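Local coordinates for protein 3-hydroxyacyl-thioester dehydratase X (Mycobacterium tuberculosis, PDB 4OOB) that catalyses the reversible hydration of trans-2-enoyl-CoA to (3R)-3-hydroxyacyl-CoA, accepting a broad range of chain lengths with a preference for C8 to C12 substrates, at residues Ala226-Tyr231 against Leu241-Met246; Met194-Ala199 against Val216-Pro221; Asp85-Arg90 against Val111-Asp116. All blocks are in the same frame, centred on the assembly; numbering follows the deposited sequence.

Contact 1: residues Ala226-Tyr231 against Leu241-Met246; sequences ATAGLY and LTLRNM
Tyr231 and Arg244 meet on one face of the antiparallel hairpin that strands 226-234 and 238-244 form in the hot-dog sheet, their side chains crossing at about a right angle. The rim atom CE2 of the tyrosine ring lies 3.6 Å from Arg244 CG, and the same CE2 also sits at the edge of the guanidinium, near its plane; the two flat groups are turned 60° against each other. Thr242, from the arginine's own strand, sets its CG2 over the centre of one guanidinium face, 3.7 Å above the plane.

On the opposite face of this hairpin the contact is aliphatic. Leu243 CD1 reaches across to Ala228 CB at 3.8 Å and to Leu230 CB at 4.0 Å, while Leu230 CD1 touches the carbonyl O of Thr242.

Behind these side chains, two reciprocal backbone pairs fix the register. Gly229 and Arg244 exchange bonds, as do Tyr231 and Thr242, with Tyr231 N to Thr242 O the shortest at 2.8 Å and nearly straight (174°). The Gly229 N to Arg244 O bond, 2.9 Å long, is more bent at 141°.

The Tyr231 hydroxyl hydrogen-bonds to Pro148 O, and Arg244 NH1 has a weak bond to Gly249 O. The tyrosine-arginine contact is thus made largely through carbon atoms, with the polar ends of both side chains engaging neighbouring loop carbonyls.

Contact 2: residues Met194-Ala199 against Val216-Pro221; sequences MFTAAA and VRFAKP
Met194 meets Phe218 in two ways at the start of the segment: its backbone N lies 4.2 Å from Phe218 CZ, obliquely to the ring, and its sulfur SD comes to 4.4 Å from the same CZ. The Met194 side chain leaves the helix away from the strand, and the chain has to bend back to bring SD there; a chi2 of -61° folds SD back beside CA. Thr196, two residues on, approaches the ring edge near its plane, its methyl CG2 standing 4.0 Å from Phe218 CE1 as the two side chains slide past each other in opposite directions. The CB of Ala197 points toward the strand. It touches Phe218 CZ at 4.2 Å and Val216 CG2 at 4.3 Å, so that one methyl bridges two residues on the same side of the strand.

From the other segment, Val216 CG1 lies 3.5 Å above one face of the Phe218 ring, offset toward the rim. All five touching residues are buried, and the contacts between side chains are made by carbon and sulfur atoms.

This is the hot-dog arrangement, a helix lying against a curved antiparallel sheet; helix 194-199 and strand 216-218 run at 138° with their axes 10.2 Å apart. His70 of strand 69-77 meets the Phe218 ring, and Leu253 of strand 251-259 touches both Phe218 and Thr196. On the helix side away from strand 216-218, Phe195 packs on Lys160 and Ile161 of helix 158-167.

Contact 3: residues Asp85-Arg90 against Val111-Asp116; sequences DAVGVR and VSVGND
Gly88 and Ser112 form an antiparallel hydrogen-bonded pair, Gly88 N to Ser112 O at 2.7 Å and Ser112 N to Gly88 O at 2.8 Å, while the neighbouring pair Val89 and Val111 is of the non-hydrogen-bonded kind and the short strand axes run at 143°.

Val87 meets Val111 methyl to methyl, CG1 to CG1 at 3.8 Å, the two side chains crossing obliquely. Val87 CG1, anti to its own carbonyl carbon (chi1 -65°), also touches Val113 CG2 at 4.1 Å. The pair Val87 and Val111 lies in a hairpin of strands 86-99 and 102-113, part of the long antiparallel sheet of the hot-dog fold, and Val87 and Val111 pack against Leu47 and Thr48 respectively on helix 43-57.

At the open end of the hairpin, the Asp85 side chain crosses that of Val113 at about a right angle, with Asp85 OD2 3.7 Å from Val113 CG2. This carboxylate oxygen takes a hydrogen bond from Ala82 N and forms a salt bridge with Arg79, a residue that Val113 also touches. A water lies 3.0 Å from Ser112 OG and makes a weak bond to Gly88 O. Beyond Val113 a type II' turn leads through Gly114 and Asn115 to Asp116, where strand 116-128 begins.

Overall arrangement
Following the chain from the N terminus, contact 3 comes first and closes the hairpin of strands 86-99 and 102-113 at its open end. Contact 2 follows, closing a loop from helix 193-199 to strand 212-218, and contact 1 then closes the short hairpin of strands 226-234 and 238-244. All three are in series, so none nests within or crosses another. Contacts 1 and 2 are neighbours, their centres about 10 Å apart, and they touch where Leu243 CD2 lies 3.3 Å from Thr196 OG1. Contact 3 sits across the chain's centre from contact 1, about 35 Å between centres. The one antiparallel sheet connects them all, while contact 2 adds the helix packed against it.

Contact 1: residues Ala226-Tyr231 against Leu241-Met246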
loop_
_atom_site.group_PDB
_atom_site.type_symbol
_atom_site.label_atom_id
_atom_site.label_comp_id
_atom_site.label_asym_id
_atom_site.label_seq_id
_atom_site.Cartn_x
_atom_site.Cartn_y
_atom_site.Cartn_z
ATOM N N ALA A 226 17.326 -2.170 0.889
ATOM C CA ALA A 226 17.183 -0.829 0.351
ATOM C C ALA A 226 17.538 0.185 1.428
ATOM O O ALA A 226 17.083 0.099 2.589
ATOM C CB ALA A 226 15.760 -0.599 -0.103
ATOM N N THR A 227 18.308 1.178 1.003
ATOM C CA THR A 227 18.486 2.363 1.801
ATOM C C THR A 227 17.862 3.492 1.022
ATOM O O THR A 227 18.317 3.785 -0.072
ATOM C CB THR A 227 19.962 2.624 2.029
ATOM O OG1 THR A 227 20.487 1.520 2.770
ATOM C CG2 THR A 227 20.145 3.830 2.816
ATOM N N ALA A 228 16.847 4.154 1.569
ATOM C CA ALA A 228 16.098 5.104 0.767
ATOM C C ALA A 228 15.800 6.415 1.520
ATOM O O ALA A 228 15.363 6.414 2.692
ATOM C CB ALA A 228 14.849 4.454 0.273
ATOM N N GLY A 229 16.046 7.527 0.824
ATOM C CA GLY A 229 15.964 8.871 1.420
ATOM C C GLY A 229 14.534 9.332 1.314
ATOM O O GLY A 229 13.930 9.213 0.234
ATOM N N LEU A 230 13.980 9.817 2.431
ATOM C CA LEU A 230 12.607 10.335 2.446
ATOM C C LEU A 230 12.593 11.873 2.590
ATOM O O LEU A 230 13.144 12.431 3.527
ATOM C CB LEU A 230 11.759 9.693 3.561
ATOM C CG LEU A 230 10.362 10.337 3.740
ATOM C CD1 LEU A 230 9.451 9.973 2.594
ATOM C CD2 LEU A 230 9.732 9.932 5.060
ATOM N N TYR A 231 11.917 12.520 1.653
ATOM C CA TYR A 231 11.693 13.962 1.640
ATOM C C TYR A 231 10.238 14.308 1.975
ATOM O O TYR A 231 9.273 13.730 1.430
ATOM C CB TYR A 231 12.031 14.509 0.272
ATOM C CG TYR A 231 13.468 14.224 -0.047
ATOM C CD1 TYR A 231 14.453 15.161 0.228
ATOM C CD2 TYR A 231 13.847 13.009 -0.571
ATOM C CE1 TYR A 231 15.767 14.892 -0.030
ATOM C CE2 TYR A 231 15.165 12.735 -0.854
ATOM C CZ TYR A 231 16.106 13.685 -0.569
ATOM O OH TYR A 231 17.396 13.428 -0.848
ATOM N N LEU A 241 5.204 14.020 0.032
ATOM C CA LEU A 241 6.228 13.003 0.351
ATOM C C LEU A 241 6.843 12.448 -0.928
ATOM O O LEU A 241 6.142 12.201 -1.913
ATOM C CB LEU A 241 5.608 11.836 1.124
ATOM C CG LEU A 241 5.264 11.826 2.617
ATOM C CD1 LEU A 241 5.032 13.168 3.223
ATOM C CD2 LEU A 241 4.026 10.987 2.905
ATOM N N THR A 242 8.167 12.283 -0.907
ATOM C CA THR A 242 8.876 11.542 -1.928
ATOM C C THR A 242 9.941 10.677 -1.303
ATOM O O THR A 242 10.782 11.170 -0.529
ATOM C CB THR A 242 9.590 12.437 -2.949
ATOM O OG1 THR A 242 8.656 13.307 -3.532
ATOM C CG2 THR A 242 10.100 11.610 -4.039
ATOM N N LEU A 243 9.886 9.392 -1.625
ATOM C CA LEU A 243 10.896 8.437 -1.202
ATOM C C LEU A 243 11.720 8.051 -2.415
ATOM O O LEU A 243 11.169 7.592 -3.389
ATOM C CB LEU A 243 10.215 7.180 -0.652
ATOM C CG LEU A 243 11.098 6.044 -0.109
ATOM C CD1 LEU A 243 11.704 6.408 1.249
ATOM C CD2 LEU A 243 10.373 4.728 -0.046
ATOM N N ARG A 244 13.033 8.201 -2.360
ATOM C CA ARG A 244 13.905 7.838 -3.523
ATOM C C ARG A 244 15.172 7.059 -3.143
ATOM O O ARG A 244 15.484 6.973 -1.977
ATOM C CB ARG A 244 14.264 9.089 -4.305
ATOM C CG ARG A 244 14.447 10.306 -3.474
ATOM C CD ARG A 244 14.995 11.447 -4.319
ATOM N NE ARG A 244 14.054 12.526 -4.658
ATOM C CZ ARG A 244 13.358 12.620 -5.793
ATOM N NH1 ARG A 244 13.426 11.663 -6.716
ATOM N NH2 ARG A 244 12.585 13.680 -6.006
ATOM N N ASN A 245 15.908 6.528 -4.119
ATOM C CA ASN A 245 17.099 5.658 -3.843
ATOM C C ASN A 245 18.511 6.233 -3.949
ATOM O O ASN A 245 19.483 5.453 -3.840
ATOM C CB ASN A 245 17.069 4.446 -4.780
ATOM C CG ASN A 245 17.005 4.846 -6.227
ATOM O OD1 ASN A 245 16.478 5.896 -6.552
ATOM N ND2 ASN A 245 17.519 4.010 -7.096
ATOM N N MET A 246 18.673 7.532 -4.187
ATOM C CA MET A 246 20.016 8.046 -4.580
ATOM C C MET A 246 20.836 6.950 -5.249
ATOM O O MET A 246 21.512 7.199 -6.239
ATOM C CB MET A 246 20.825 8.594 -3.395
#

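Contact 2: residues Met194-Ala199 against Val216-Pro221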
loop_
_atom_site.group_PDB
_atom_site.type_symbol
_atom_site.label_atom_id
_atom_site.label_comp_id
_atom_site.label_asym_id
_atom_site.label_seq_id
_atom_site.Cartn_x
_atom_site.Cartn_y
_atom_site.Cartn_z
ATOM N N MET A 194 2.715 -1.248 -0.021
ATOM C CA MET A 194 2.040 -0.706 1.149
ATOM C C MET A 194 2.923 -0.790 2.405
ATOM O O MET A 194 2.586 -0.204 3.423
ATOM C CB MET A 194 0.667 -1.390 1.374
ATOM C CG MET A 194 -0.343 -1.066 0.286
ATOM S SD MET A 194 -0.697 0.691 0.195
ATOM C CE MET A 194 -1.477 0.923 1.794
ATOM N N PHE A 195 4.030 -1.548 2.373
ATOM C CA PHE A 195 4.995 -1.416 3.468
ATOM C C PHE A 195 5.518 -0.002 3.485
ATOM O O PHE A 195 5.506 0.681 4.497
ATOM C CB PHE A 195 6.192 -2.345 3.377
ATOM C CG PHE A 195 7.227 -2.030 4.432
ATOM C CD1 PHE A 195 7.054 -2.461 5.747
ATOM C CD2 PHE A 195 8.309 -1.195 4.142
ATOM C CE1 PHE A 195 7.982 -2.111 6.767
ATOM C CE2 PHE A 195 9.234 -0.843 5.144
ATOM C CZ PHE A 195 9.077 -1.325 6.455
ATOM N N THR A 196 5.996 0.417 2.334
ATOM C CA THR A 196 6.646 1.689 2.183
ATOM C C THR A 196 5.604 2.807 2.379
ATOM O O THR A 196 5.900 3.816 3.014
ATOM C CB THR A 196 7.420 1.675 0.845
ATOM O OG1 THR A 196 8.785 2.070 1.055
ATOM C CG2 THR A 196 6.863 2.485 -0.135
ATOM N N ALA A 197 4.362 2.602 1.926
ATOM C CA ALA A 197 3.358 3.655 2.081
ATOM C C ALA A 197 3.067 3.876 3.537
ATOM O O ALA A 197 2.740 4.991 3.919
ATOM C CB ALA A 197 2.083 3.338 1.362
ATOM N N ALA A 198 3.156 2.810 4.336
ATOM C CA ALA A 198 2.918 2.941 5.735
ATOM C C ALA A 198 4.167 3.542 6.377
ATOM O O ALA A 198 4.043 4.529 7.092
ATOM C CB ALA A 198 2.590 1.614 6.362
ATOM N N ALA A 199 5.351 2.974 6.096
ATOM C CA ALA A 199 6.615 3.388 6.777
ATOM C C ALA A 199 6.919 4.907 6.681
ATOM O O ALA A 199 7.409 5.508 7.622
ATOM C CB ALA A 199 7.764 2.585 6.229
ATOM N N VAL A 216 -0.925 7.928 -3.077
ATOM C CA VAL A 216 0.381 7.421 -3.317
ATOM C C VAL A 216 0.463 6.955 -4.756
ATOM O O VAL A 216 -0.388 6.229 -5.267
ATOM C CB VAL A 216 0.696 6.220 -2.386
ATOM C CG1 VAL A 216 2.059 5.634 -2.713
ATOM C CG2 VAL A 216 0.680 6.659 -0.932
ATOM N N ARG A 217 1.542 7.350 -5.378
ATOM C CA ARG A 217 1.919 6.875 -6.700
ATOM C C ARG A 217 3.215 6.053 -6.554
ATOM O O ARG A 217 4.220 6.588 -6.069
ATOM C CB ARG A 217 2.152 8.118 -7.576
ATOM C CG ARG A 217 1.664 8.039 -9.002
ATOM C CD ARG A 217 2.400 6.955 -9.808
ATOM N NE ARG A 217 1.477 6.311 -10.758
ATOM C CZ ARG A 217 1.696 5.171 -11.410
ATOM N NH1 ARG A 217 2.829 4.498 -11.254
ATOM N NH2 ARG A 217 0.753 4.709 -12.219
ATOM N N PHE A 218 3.227 4.789 -6.980
ATOM C CA PHE A 218 4.471 3.960 -6.916
ATOM C C PHE A 218 5.261 3.915 -8.242
ATOM O O PHE A 218 4.687 3.805 -9.299
ATOM C CB PHE A 218 4.167 2.528 -6.497
ATOM C CG PHE A 218 3.558 2.401 -5.131
ATOM C CD1 PHE A 218 4.340 2.528 -4.002
ATOM C CD2 PHE A 218 2.233 2.122 -4.988
ATOM C CE1 PHE A 218 3.824 2.379 -2.751
ATOM C CE2 PHE A 218 1.662 1.976 -3.738
ATOM C CZ PHE A 218 2.465 2.081 -2.608
ATOM N N ALA A 219 6.579 3.999 -8.181
ATOM C CA ALA A 219 7.391 4.052 -9.401
ATOM C C ALA A 219 8.460 2.975 -9.339
ATOM O O ALA A 219 8.143 1.834 -9.547
ATOM C CB ALA A 219 7.957 5.449 -9.621
ATOM N N LYS A 220 9.694 3.303 -9.014
ATOM C CA LYS A 220 10.787 2.282 -9.041
ATOM C C LYS A 220 10.587 1.315 -7.889
ATOM O O LYS A 220 10.371 1.774 -6.762
ATOM C CB LYS A 220 12.181 2.901 -8.862
ATOM C CG LYS A 220 12.553 3.934 -9.937
ATOM C CD LYS A 220 13.075 3.311 -11.228
ATOM C CE LYS A 220 14.594 3.456 -11.351
ATOM N NZ LYS A 220 15.133 2.657 -12.502
ATOM N N PRO A 221 10.649 0.009 -8.170
ATOM C CA PRO A 221 10.511 -1.025 -7.170
ATOM C C PRO A 221 11.592 -0.904 -6.113
ATOM O O PRO A 221 12.653 -0.390 -6.377
ATOM C CB PRO A 221 10.634 -2.322 -7.981
ATOM C CG PRO A 221 11.427 -1.941 -9.200
ATOM C CD PRO A 221 10.887 -0.571 -9.514
#

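Contact 3: residues Asp85-Arg90 against Val111-Asp116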
loop_
_atom_site.group_PDB
_atom_site.type_symbol
_atom_site.label_atom_id
_atom_site.label_comp_id
_atom_site.label_asym_id
_atom_site.label_seq_id
_atom_site.Cartn_x
_atom_site.Cartn_y
_atom_site.Cartn_z
ATOM N N ASP A 85 -13.431 -1.208 17.277
ATOM C CA ASP A 85 -14.489 -1.354 16.271
ATOM C C ASP A 85 -14.483 -2.725 15.596
ATOM O O ASP A 85 -13.451 -3.373 15.462
ATOM C CB ASP A 85 -14.344 -0.298 15.194
ATOM C CG ASP A 85 -14.658 1.075 15.680
ATOM O OD1 ASP A 85 -15.383 1.214 16.681
ATOM O OD2 ASP A 85 -14.214 2.037 15.031
ATOM N N ALA A 86 -15.665 -3.176 15.204
ATOM C CA ALA A 86 -15.807 -4.234 14.203
ATOM C C ALA A 86 -16.205 -3.482 12.917
ATOM O O ALA A 86 -16.768 -2.374 13.027
ATOM C CB ALA A 86 -16.883 -5.224 14.633
ATOM N N VAL A 87 -15.909 -4.018 11.722
ATOM C CA VAL A 87 -16.158 -3.247 10.471
ATOM C C VAL A 87 -16.961 -3.943 9.383
ATOM O O VAL A 87 -16.844 -5.141 9.200
ATOM C CB VAL A 87 -14.845 -2.717 9.821
ATOM C CG1 VAL A 87 -14.164 -1.717 10.711
ATOM C CG2 VAL A 87 -13.902 -3.827 9.425
ATOM N N GLY A 88 -17.789 -3.182 8.670
ATOM C CA GLY A 88 -18.452 -3.699 7.465
ATOM C C GLY A 88 -17.472 -3.488 6.325
ATOM O O GLY A 88 -16.801 -2.474 6.262
ATOM N N VAL A 89 -17.366 -4.445 5.429
ATOM C CA VAL A 89 -16.460 -4.329 4.297
ATOM C C VAL A 89 -17.205 -4.636 3.007
ATOM O O VAL A 89 -17.873 -5.641 2.874
ATOM C CB VAL A 89 -15.267 -5.302 4.460
ATOM C CG1 VAL A 89 -14.297 -5.199 3.304
ATOM C CG2 VAL A 89 -14.534 -5.026 5.748
ATOM N N ARG A 90 -17.069 -3.760 2.034
ATOM C CA ARG A 90 -17.539 -4.043 0.695
ATOM C C ARG A 90 -16.422 -3.698 -0.277
ATOM O O ARG A 90 -15.862 -2.634 -0.171
ATOM C CB ARG A 90 -18.786 -3.221 0.359
ATOM C CG ARG A 90 -19.487 -3.646 -0.945
ATOM C CD ARG A 90 -20.510 -2.601 -1.412
ATOM N NE ARG A 90 -20.698 -1.717 -0.274
ATOM C CZ ARG A 90 -20.501 -0.397 -0.232
ATOM N NH1 ARG A 90 -20.253 0.328 -1.353
ATOM N NH2 ARG A 90 -20.630 0.195 0.975
ATOM N N VAL A 111 -15.038 0.580 3.956
ATOM C CA VAL A 111 -14.986 0.066 5.314
ATOM C C VAL A 111 -15.905 0.896 6.220
ATOM O O VAL A 111 -15.702 2.099 6.414
ATOM C CB VAL A 111 -13.539 0.096 5.832
ATOM C CG1 VAL A 111 -13.461 -0.237 7.329
ATOM C CG2 VAL A 111 -12.673 -0.854 5.023
ATOM N N SER A 112 -16.930 0.243 6.761
ATOM C CA SER A 112 -17.957 0.924 7.549
ATOM C C SER A 112 -17.900 0.551 9.015
ATOM O O SER A 112 -17.517 -0.572 9.376
ATOM C CB SER A 112 -19.337 0.571 7.040
ATOM O OG SER A 112 -19.487 1.140 5.764
ATOM N N VAL A 113 -18.275 1.531 9.822
ATOM C CA VAL A 113 -18.599 1.390 11.236
ATOM C C VAL A 113 -20.010 1.948 11.428
ATOM O O VAL A 113 -20.301 3.115 11.081
ATOM C CB VAL A 113 -17.616 2.155 12.120
ATOM C CG1 VAL A 113 -18.051 2.079 13.593
ATOM C CG2 VAL A 113 -16.212 1.586 11.935
ATOM N N GLY A 114 -20.891 1.093 11.943
ATOM C CA GLY A 114 -22.329 1.325 11.868
ATOM C C GLY A 114 -22.740 1.288 10.419
ATOM O O GLY A 114 -22.260 0.456 9.650
ATOM N N ASN A 115 -23.609 2.194 10.020
ATOM C CA ASN A 115 -23.922 2.280 8.606
ATOM C C ASN A 115 -23.196 3.390 7.885
ATOM O O ASN A 115 -23.431 3.610 6.696
ATOM C CB ASN A 115 -25.430 2.360 8.372
ATOM C CG ASN A 115 -25.963 1.106 7.716
ATOM O OD1 ASN A 115 -25.757 0.852 6.511
ATOM N ND2 ASN A 115 -26.630 0.294 8.514
ATOM N N ASP A 116 -22.295 4.061 8.579
ATOM C CA ASP A 116 -21.488 5.080 7.939
ATOM C C ASP A 116 -20.141 4.556 7.415
ATOM O O ASP A 116 -19.571 3.606 7.974
ATOM C CB ASP A 116 -21.244 6.197 8.923
ATOM C CG ASP A 116 -22.538 6.834 9.406
ATOM O OD1 ASP A 116 -23.584 6.851 8.679
ATOM O OD2 ASP A 116 -22.486 7.331 10.530
HETATM O O HOH W 1 -18.423 -0.838 3.809
#